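Local coordinates for malic enzyme (Entamoeba histolytica, PDB 3NV9), which probably catalyses the oxidative decarboxylation of malate to pyruvate with NAD or NADP as electron acceptor, at residues A[332-337]-A[351-356]; A[207-212]-A[343-348]; A[13-18]-A[22-27]. All coordinates share one frame; numbering follows the deposited sequence.

In the fold
Interactions 1 and 2 adjoin in the NAD-binding, Rossmann-type domain, their centres about 12 Å apart and their segments alternating along the chain. Strand 345-348 follows helix 335-340 and marks one border of the mixed sheet: helix 193-213 meets it in interaction 2, and the loop after it folds back on the start of helix 335-340 in interaction 1. Both reach the same sodium ion, bound by Thr348, Arg350 and Pro354. Interaction 3 closes first in sequence, near the N-terminus. Its centre lies about 14 Å from that of interaction 1, where Tyr334 touches Ala25, and about 25 Å from that of interaction 2. Helix 21-43 thus lays the N-terminal region against the dinucleotide domain.

Interaction 1: A[332-337]-A[351-356]; sequences EIYPYE and GDFPNQ. With NA (sodium ion), chain J.
Phe353 sets one face of its ring against Pro335 while the next residue, Pro354, gives its carbonyl oxygen to a sodium ion, so a proline-aromatic contact adjoins a metal site. Both segments belong to the Rossmann-type NAD-binding domain: 332-337 leads into helix 335-340, whereas the loop 351-356 follows strand 345-348. Pro335 CG stands 4.0 Å from the Phe353 ring centroid, 24° off the ring normal, a CH-pi contact displaced toward the CG end. Proline suits the first turn of a helix, where its missing N-H costs nothing, and its rigid ring presents a CH2 group, CG, to the aromatic face. The Tyr334 ring meets the far end of Phe353 obliquely, the planes inclined at 61°, with Tyr334 CD2 3.6 Å from Phe353 CZ. Tyr334 CG lies beside its own backbone N, which turns the ring toward the loop. Beyond it lies helix 21-43, against which Phe353 rests through Lys28. Tyr334 is the N-cap, and Glu337 accepts from its N-H as the N3 glutamate of a capping box does, without the reciprocal side-chain bond: Tyr334 N meets Glu337 OE1 at 3.0 Å and 168°, on the anti side and out of the carboxylate plane.

Interaction 2: A[207-212]-A[343-348]; sequences LNALKL and AYIVAT. With NA (sodium ion), chain J.
Ile345 drives the end of its side chain at helix 193-213 almost alone, its CD1 methyl seated beside Ala209 and Leu212, two residues three apart on the helix surface. The isoleucine reaches across with CG1 beside its backbone N (chi1 -67°) and CD1 carried onward by an extended second torsion of 162°. CD1 comes to 3.8 Å from the CA of Ala209 and 3.9 Å from its CB, close to the helix backbone itself, an approach that the small alanine side chain allows. Leu212 directs its CB toward the strand and meets the same methyl, Leu212 CB lying 4.0 Å from Ile345 CD1. A slender, unbranched tip is therefore wedged against the helix, while the beta-branched body of isoleucine suits the extended strand from which it springs.

This is helix-on-sheet packing in the Rossmann-type domain. Strand 345-348 runs parallel to 322-325 at one border of the sheet, and Ile345 shares backbone hydrogen bonds with Pro321 and Val323. Ala209 also rests on Ile322 of that neighbouring strand, so the helix spans both. The following residue, Val346, turns to the other face of the sheet, where it meets Ala338 and Lys339 of helix 335-340.

Tyr344 extends the apolar patch beside Val213, and its ring takes a cation-pi contact from Lys320. At the far end of the strand Thr348 has left the helix behind: its OG1 lies 2.7 Å from the sodium ion, whose site Arg350 O shares.

Interaction 3: A[13-18]-A[22-27]; sequences ECLPST and EQRAVA
Gln23 begins the contact by pointing back at the short loop that joins the brief helix 11-14 to the long helix 21-43 in the N-terminal region. Its approach to Thr18 is slight. The amide is instead fixed by OE1, which accepts from Ser20 N just before the helix, and by NE2 on Val484 O of helix 470-485. Arg24 carries most of the join. Its CG leaves anti to the backbone N, and a bend at chi3 (-55°) brings the guanidinium over the loop, one face lying on Leu15; Leu15 CB is 3.9 Å from Arg24 NH1. Arginine suits the place because its several N-H groups can reach the loop carbonyls of Leu15 directly and of Ser17 through water. Arg24 NH2 gives Leu15 O a weak hydrogen bond of 3.1 Å, bent to 133°, and a water reinforces the pair, accepting from Arg24 NH2 at 2.9 Å and donating to Leu15 O at 2.7 Å. A second water sits in the guanidinium plane, 2.8 Å from Arg24 NE, and donates to Ser17 O. Arg24 NH1 completes the grip in a salt bridge with Glu12. One turn on, small Ala27 leaves room for Leu15, which also touches Leu477 of helix 470-485; Leu15 CD1 lies 4.4 Å from Ala27 CB.

Interaction 1: A[332-337]-A[351-356]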
loop_
_atom_site.group_PDB
_atom_site.type_symbol
_atom_site.label_atom_id
_atom_site.label_comp_id
_atom_site.label_asym_id
_atom_site.label_seq_id
_atom_site.Cartn_x
_atom_site.Cartn_y
_atom_site.Cartn_z
ATOM N N GLU A 332 14.496 12.674 -27.125
ATOM C CA GLU A 332 15.800 12.934 -27.709
ATOM C C GLU A 332 15.757 14.015 -28.794
ATOM O O GLU A 332 16.732 14.722 -29.001
ATOM C CB GLU A 332 16.352 11.619 -28.251
ATOM C CG GLU A 332 16.685 10.637 -27.150
ATOM C CD GLU A 332 15.516 9.714 -26.760
ATOM O OE1 GLU A 332 14.307 10.100 -26.862
ATOM O OE2 GLU A 332 15.836 8.595 -26.292
ATOM N N ILE A 333 14.641 14.106 -29.493
ATOM C CA ILE A 333 14.425 15.119 -30.475
ATOM C C ILE A 333 12.913 15.311 -30.489
ATOM O O ILE A 333 12.181 14.362 -30.264
ATOM C CB ILE A 333 14.986 14.735 -31.906
ATOM C CG1 ILE A 333 15.340 15.998 -32.682
ATOM C CG2 ILE A 333 13.951 13.934 -32.728
ATOM C CD1 ILE A 333 15.720 15.769 -34.174
ATOM N N TYR A 334 12.424 16.524 -30.719
ATOM C CA TYR A 334 10.973 16.707 -30.717
ATOM C C TYR A 334 10.380 16.263 -32.059
ATOM O O TYR A 334 11.049 16.324 -33.082
ATOM C CB TYR A 334 10.554 18.167 -30.425
ATOM C CG TYR A 334 10.657 18.621 -28.972
ATOM C CD1 TYR A 334 11.633 19.563 -28.585
ATOM C CD2 TYR A 334 9.747 18.152 -27.989
ATOM C CE1 TYR A 334 11.723 20.027 -27.283
ATOM C CE2 TYR A 334 9.811 18.603 -26.649
ATOM C CZ TYR A 334 10.810 19.547 -26.319
ATOM O OH TYR A 334 10.891 20.036 -25.056
ATOM N N PRO A 335 9.121 15.810 -32.047
ATOM C CA PRO A 335 8.431 15.359 -33.269
ATOM C C PRO A 335 8.558 16.324 -34.454
ATOM O O PRO A 335 8.861 15.868 -35.558
ATOM C CB PRO A 335 6.953 15.243 -32.819
ATOM C CG PRO A 335 7.057 14.867 -31.326
ATOM C CD PRO A 335 8.386 15.450 -30.811
ATOM N N TYR A 336 8.320 17.627 -34.274
ATOM C CA TYR A 336 8.365 18.557 -35.431
ATOM C C TYR A 336 9.788 18.628 -36.026
ATOM O O TYR A 336 9.950 18.887 -37.239
ATOM C CB TYR A 336 7.928 19.990 -35.051
ATOM C CG TYR A 336 9.035 20.823 -34.409
ATOM C CD1 TYR A 336 9.882 21.635 -35.179
ATOM C CD2 TYR A 336 9.239 20.773 -33.042
ATOM C CE1 TYR A 336 10.925 22.407 -34.585
ATOM C CE2 TYR A 336 10.258 21.521 -32.429
ATOM C CZ TYR A 336 11.095 22.340 -33.193
ATOM O OH TYR A 336 12.087 23.026 -32.543
ATOM N N GLU A 337 10.805 18.422 -35.181
ATOM C CA GLU A 337 12.224 18.428 -35.671
ATOM C C GLU A 337 12.454 17.179 -36.482
ATOM O O GLU A 337 13.036 17.266 -37.548
ATOM C CB GLU A 337 13.257 18.438 -34.546
ATOM C CG GLU A 337 13.169 19.607 -33.615
ATOM C CD GLU A 337 14.237 19.536 -32.538
ATOM O OE1 GLU A 337 13.920 18.993 -31.438
ATOM O OE2 GLU A 337 15.396 19.990 -32.802
ATOM N N GLY A 351 2.154 11.839 -23.604
ATOM C CA GLY A 351 0.781 11.952 -24.114
ATOM C C GLY A 351 0.393 13.299 -24.681
ATOM O O GLY A 351 -0.760 13.509 -25.051
ATOM N N ASP A 352 1.343 14.250 -24.736
ATOM C CA ASP A 352 1.034 15.538 -25.325
ATOM C C ASP A 352 1.518 15.675 -26.761
ATOM O O ASP A 352 1.361 16.768 -27.382
ATOM C CB ASP A 352 1.464 16.711 -24.440
ATOM C CG ASP A 352 2.968 16.761 -24.201
ATOM O OD1 ASP A 352 3.649 15.732 -24.002
ATOM O OD2 ASP A 352 3.463 17.888 -24.148
ATOM N N PHE A 353 2.078 14.583 -27.280
ATOM C CA PHE A 353 2.440 14.445 -28.700
ATOM C C PHE A 353 1.756 13.220 -29.211
ATOM O O PHE A 353 1.453 12.341 -28.433
ATOM C CB PHE A 353 3.960 14.274 -28.906
ATOM C CG PHE A 353 4.738 15.485 -28.535
ATOM C CD1 PHE A 353 4.527 16.688 -29.193
ATOM C CD2 PHE A 353 5.664 15.445 -27.478
ATOM C CE1 PHE A 353 5.224 17.886 -28.792
ATOM C CE2 PHE A 353 6.396 16.628 -27.071
ATOM C CZ PHE A 353 6.175 17.847 -27.752
ATOM N N PRO A 354 1.512 13.144 -30.525
ATOM C CA PRO A 354 1.000 11.882 -31.079
ATOM C C PRO A 354 1.888 10.658 -30.803
ATOM O O PRO A 354 3.095 10.795 -30.558
ATOM C CB PRO A 354 0.970 12.163 -32.601
ATOM C CG PRO A 354 0.669 13.709 -32.663
ATOM C CD PRO A 354 1.576 14.222 -31.546
ATOM N N ASN A 355 1.255 9.485 -30.846
ATOM C CA ASN A 355 1.901 8.176 -30.858
ATOM C C ASN A 355 2.652 7.952 -29.559
ATOM O O ASN A 355 3.872 7.866 -29.534
ATOM C CB ASN A 355 2.819 8.010 -32.095
ATOM C CG ASN A 355 2.064 8.192 -33.452
ATOM O OD1 ASN A 355 0.955 7.663 -33.656
ATOM N ND2 ASN A 355 2.703 8.893 -34.389
ATOM N N GLN A 356 1.912 7.896 -28.454
ATOM C CA GLN A 356 2.556 7.720 -27.146
ATOM C C GLN A 356 2.905 6.275 -26.980
ATOM O O GLN A 356 2.027 5.425 -26.721
ATOM C CB GLN A 356 1.703 8.192 -25.962
ATOM C CG GLN A 356 2.414 7.884 -24.605
ATOM C CD GLN A 356 1.762 8.528 -23.386
ATOM O OE1 GLN A 356 2.443 8.850 -22.398
ATOM N NE2 GLN A 356 0.464 8.743 -23.453
HETATM NA NA NA J . 4.126 10.657 -28.021
#

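Interaction 2: A[207-212]-A[343-348]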
loop_
_atom_site.group_PDB
_atom_site.type_symbol
_atom_site.label_atom_id
_atom_site.label_comp_id
_atom_site.label_asym_id
_atom_site.label_seq_id
_atom_site.Cartn_x
_atom_site.Cartn_y
_atom_site.Cartn_z
ATOM N N LEU A 207 4.792 -2.689 -34.903
ATOM C CA LEU A 207 3.898 -3.547 -35.705
ATOM C C LEU A 207 3.018 -2.703 -36.588
ATOM O O LEU A 207 3.008 -2.884 -37.801
ATOM C CB LEU A 207 3.050 -4.472 -34.815
ATOM C CG LEU A 207 3.834 -5.640 -34.214
ATOM C CD1 LEU A 207 2.947 -6.431 -33.312
ATOM C CD2 LEU A 207 4.467 -6.560 -35.295
ATOM N N ASN A 208 2.331 -1.729 -36.000
ATOM C CA ASN A 208 1.462 -0.842 -36.789
ATOM C C ASN A 208 2.167 0.137 -37.719
ATOM O O ASN A 208 1.741 0.333 -38.872
ATOM C CB ASN A 208 0.492 -0.121 -35.902
ATOM C CG ASN A 208 -0.587 -1.034 -35.448
ATOM O OD1 ASN A 208 -0.835 -2.042 -36.091
ATOM N ND2 ASN A 208 -1.226 -0.721 -34.339
ATOM N N ALA A 209 3.249 0.735 -37.214
ATOM C CA ALA A 209 4.188 1.515 -38.022
ATOM C C ALA A 209 4.622 0.730 -39.263
ATOM O O ALA A 209 4.545 1.236 -40.369
ATOM C CB ALA A 209 5.396 1.966 -37.161
ATOM N N LEU A 210 5.037 -0.517 -39.093
ATOM C CA LEU A 210 5.405 -1.347 -40.243
ATOM C C LEU A 210 4.267 -1.572 -41.241
ATOM O O LEU A 210 4.509 -1.530 -42.454
ATOM C CB LEU A 210 6.039 -2.671 -39.827
ATOM C CG LEU A 210 7.435 -2.559 -39.220
ATOM C CD1 LEU A 210 7.839 -3.920 -38.838
ATOM C CD2 LEU A 210 8.519 -1.958 -40.128
ATOM N N LYS A 211 3.048 -1.794 -40.751
ATOM C CA LYS A 211 1.893 -1.907 -41.642
ATOM C C LYS A 211 1.713 -0.624 -42.427
ATOM O O LYS A 211 1.511 -0.660 -43.631
ATOM C CB LYS A 211 0.612 -2.212 -40.862
ATOM C CG LYS A 211 0.384 -3.693 -40.675
ATOM C CD LYS A 211 -0.434 -4.002 -39.461
ATOM C CE LYS A 211 -0.439 -5.518 -39.164
ATOM N NZ LYS A 211 -1.497 -6.173 -39.974
ATOM N N LEU A 212 1.773 0.510 -41.743
ATOM C CA LEU A 212 1.594 1.790 -42.421
ATOM C C LEU A 212 2.602 2.045 -43.535
ATOM O O LEU A 212 2.233 2.636 -44.519
ATOM C CB LEU A 212 1.609 2.963 -41.434
ATOM C CG LEU A 212 0.317 3.013 -40.625
ATOM C CD1 LEU A 212 0.441 3.737 -39.256
ATOM C CD2 LEU A 212 -0.800 3.584 -41.528
ATOM N N ALA A 343 11.035 12.326 -41.210
ATOM C CA ALA A 343 10.482 11.152 -40.531
ATOM C C ALA A 343 9.014 11.029 -40.909
ATOM O O ALA A 343 8.299 12.031 -41.005
ATOM C CB ALA A 343 10.645 11.258 -39.028
ATOM N N TYR A 344 8.581 9.802 -41.151
ATOM C CA TYR A 344 7.201 9.594 -41.560
ATOM C C TYR A 344 6.283 9.344 -40.351
ATOM O O TYR A 344 5.138 9.861 -40.277
ATOM C CB TYR A 344 7.157 8.437 -42.536
ATOM C CG TYR A 344 5.815 8.211 -43.131
ATOM C CD1 TYR A 344 5.208 9.163 -43.949
ATOM C CD2 TYR A 344 5.147 7.041 -42.890
ATOM C CE1 TYR A 344 3.947 8.920 -44.503
ATOM C CE2 TYR A 344 3.926 6.785 -43.452
ATOM C CZ TYR A 344 3.327 7.712 -44.233
ATOM O OH TYR A 344 2.088 7.400 -44.739
ATOM N N ILE A 345 6.802 8.533 -39.437
ATOM C CA ILE A 345 6.173 8.162 -38.169
ATOM C C ILE A 345 7.163 8.458 -37.047
ATOM O O ILE A 345 8.344 8.064 -37.124
ATOM C CB ILE A 345 5.796 6.676 -38.161
ATOM C CG1 ILE A 345 4.685 6.385 -39.181
ATOM C CG2 ILE A 345 5.432 6.162 -36.765
ATOM C CD1 ILE A 345 4.581 4.938 -39.524
ATOM N N VAL A 346 6.679 9.172 -36.032
ATOM C CA VAL A 346 7.470 9.534 -34.837
ATOM C C VAL A 346 6.646 9.253 -33.584
ATOM O O VAL A 346 5.472 9.685 -33.476
ATOM C CB VAL A 346 7.840 11.070 -34.818
ATOM C CG1 VAL A 346 8.797 11.397 -33.656
ATOM C CG2 VAL A 346 8.456 11.515 -36.132
ATOM N N ALA A 347 7.259 8.534 -32.648
ATOM C CA ALA A 347 6.674 8.283 -31.344
ATOM C C ALA A 347 7.550 8.884 -30.265
ATOM O O ALA A 347 8.787 8.906 -30.393
ATOM C CB ALA A 347 6.590 6.823 -31.091
ATOM N N THR A 348 6.911 9.309 -29.178
ATOM C CA THR A 348 7.609 9.655 -27.936
ATOM C C THR A 348 6.952 8.940 -26.759
ATOM O O THR A 348 5.966 8.213 -26.912
ATOM C CB THR A 348 7.655 11.217 -27.664
ATOM O OG1 THR A 348 6.440 11.671 -27.103
ATOM C CG2 THR A 348 7.917 12.019 -28.892
HETATM NA NA NA J . 4.126 10.657 -28.021
#

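Interaction 3: A[13-18]-A[22-27]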
loop_
_atom_site.group_PDB
_atom_site.type_symbol
_atom_site.label_atom_id
_atom_site.label_comp_id
_atom_site.label_asym_id
_atom_site.label_seq_id
_atom_site.Cartn_x
_atom_site.Cartn_y
_atom_site.Cartn_z
ATOM N N GLU A 13 -4.752 25.002 -28.706
ATOM C CA GLU A 13 -5.434 26.242 -29.108
ATOM C C GLU A 13 -5.213 27.368 -28.110
ATOM O O GLU A 13 -5.387 28.530 -28.441
ATOM C CB GLU A 13 -6.936 25.986 -29.289
ATOM C CG GLU A 13 -7.266 24.909 -30.354
ATOM C CD GLU A 13 -7.193 23.415 -29.854
ATOM O OE1 GLU A 13 -6.425 23.048 -28.934
ATOM O OE2 GLU A 13 -7.914 22.570 -30.412
ATOM N N CYS A 14 -4.862 27.026 -26.868
ATOM C CA CYS A 14 -4.624 28.045 -25.844
ATOM C C CYS A 14 -3.189 28.543 -25.889
ATOM O O CYS A 14 -2.833 29.510 -25.223
ATOM C CB CYS A 14 -4.960 27.511 -24.445
ATOM S SG CYS A 14 -6.720 27.102 -24.242
ATOM N N LEU A 15 -2.355 27.837 -26.645
ATOM C CA LEU A 15 -0.992 28.265 -26.877
ATOM C C LEU A 15 -1.039 29.176 -28.095
ATOM O O LEU A 15 -1.554 28.797 -29.170
ATOM C CB LEU A 15 -0.062 27.074 -27.097
ATOM C CG LEU A 15 0.843 26.474 -26.005
ATOM C CD1 LEU A 15 0.705 27.064 -24.636
ATOM C CD2 LEU A 15 0.690 25.000 -25.965
ATOM N N PRO A 16 -0.551 30.402 -27.910
ATOM C CA PRO A 16 -0.626 31.450 -28.937
ATOM C C PRO A 16 -0.080 31.035 -30.302
ATOM O O PRO A 16 0.991 30.406 -30.401
ATOM C CB PRO A 16 0.210 32.578 -28.338
ATOM C CG PRO A 16 0.073 32.371 -26.830
ATOM C CD PRO A 16 -0.056 30.898 -26.614
ATOM N N SER A 17 -0.835 31.397 -31.342
ATOM C CA SER A 17 -0.403 31.277 -32.740
ATOM C C SER A 17 1.070 31.630 -32.985
ATOM O O SER A 17 1.781 30.915 -33.700
ATOM C CB SER A 17 -1.258 32.191 -33.618
ATOM O OG SER A 17 -2.204 31.437 -34.383
ATOM N N THR A 18 1.521 32.722 -32.377
ATOM C CA THR A 18 2.782 33.356 -32.776
ATOM C C THR A 18 4.002 32.592 -32.317
ATOM O O THR A 18 5.118 32.854 -32.806
ATOM C CB THR A 18 2.884 34.761 -32.220
ATOM O OG1 THR A 18 2.468 34.739 -30.847
ATOM C CG2 THR A 18 1.973 35.726 -33.038
ATOM N N GLU A 22 9.674 25.517 -31.594
ATOM C CA GLU A 22 10.494 25.344 -30.414
ATOM C C GLU A 22 9.804 25.862 -29.141
ATOM O O GLU A 22 9.556 25.110 -28.211
ATOM C CB GLU A 22 11.860 26.020 -30.643
ATOM C CG GLU A 22 12.723 26.140 -29.408
ATOM C CD GLU A 22 14.123 26.560 -29.752
ATOM O OE1 GLU A 22 14.579 27.601 -29.233
ATOM O OE2 GLU A 22 14.778 25.858 -30.564
ATOM N N GLN A 23 9.469 27.140 -29.120
ATOM C CA GLN A 23 8.671 27.706 -28.048
ATOM C C GLN A 23 7.439 26.848 -27.689
ATOM O O GLN A 23 7.181 26.599 -26.500
ATOM C CB GLN A 23 8.214 29.141 -28.363
ATOM C CG GLN A 23 9.333 30.220 -28.408
ATOM C CD GLN A 23 8.786 31.589 -28.923
ATOM O OE1 GLN A 23 8.110 31.613 -29.938
ATOM N NE2 GLN A 23 9.034 32.696 -28.178
ATOM N N ARG A 24 6.679 26.431 -28.697
ATOM C CA ARG A 24 5.461 25.671 -28.462
ATOM C C ARG A 24 5.796 24.346 -27.742
ATOM O O ARG A 24 5.200 24.044 -26.698
ATOM C CB ARG A 24 4.647 25.503 -29.764
ATOM C CG ARG A 24 3.590 24.381 -29.738
ATOM C CD ARG A 24 2.691 24.368 -31.007
ATOM N NE ARG A 24 2.075 25.666 -31.193
ATOM C CZ ARG A 24 0.815 25.950 -30.873
ATOM N NH1 ARG A 24 0.010 25.024 -30.357
ATOM N NH2 ARG A 24 0.360 27.174 -31.063
ATOM N N ALA A 25 6.786 23.601 -28.251
ATOM C CA ALA A 25 7.244 22.371 -27.587
ATOM C C ALA A 25 7.738 22.595 -26.160
ATOM O O ALA A 25 7.416 21.832 -25.240
ATOM C CB ALA A 25 8.312 21.621 -28.423
ATOM N N VAL A 26 8.528 23.646 -25.964
ATOM C CA VAL A 26 9.092 23.910 -24.640
ATOM C C VAL A 26 7.959 24.307 -23.729
ATOM O O VAL A 26 7.926 23.838 -22.611
ATOM C CB VAL A 26 10.179 25.014 -24.678
ATOM C CG1 VAL A 26 10.569 25.498 -23.228
ATOM C CG2 VAL A 26 11.406 24.491 -25.408
ATOM N N ALA A 27 7.024 25.140 -24.201
ATOM C CA ALA A 27 5.894 25.617 -23.378
ATOM C C ALA A 27 4.952 24.508 -22.983
ATOM O O ALA A 27 4.445 24.541 -21.882
ATOM C CB ALA A 27 5.101 26.751 -24.030
HETATM O O HOH W 1 -2.419 27.814 -31.570
HETATM O O HOH W 2 2.631 28.008 -32.674
#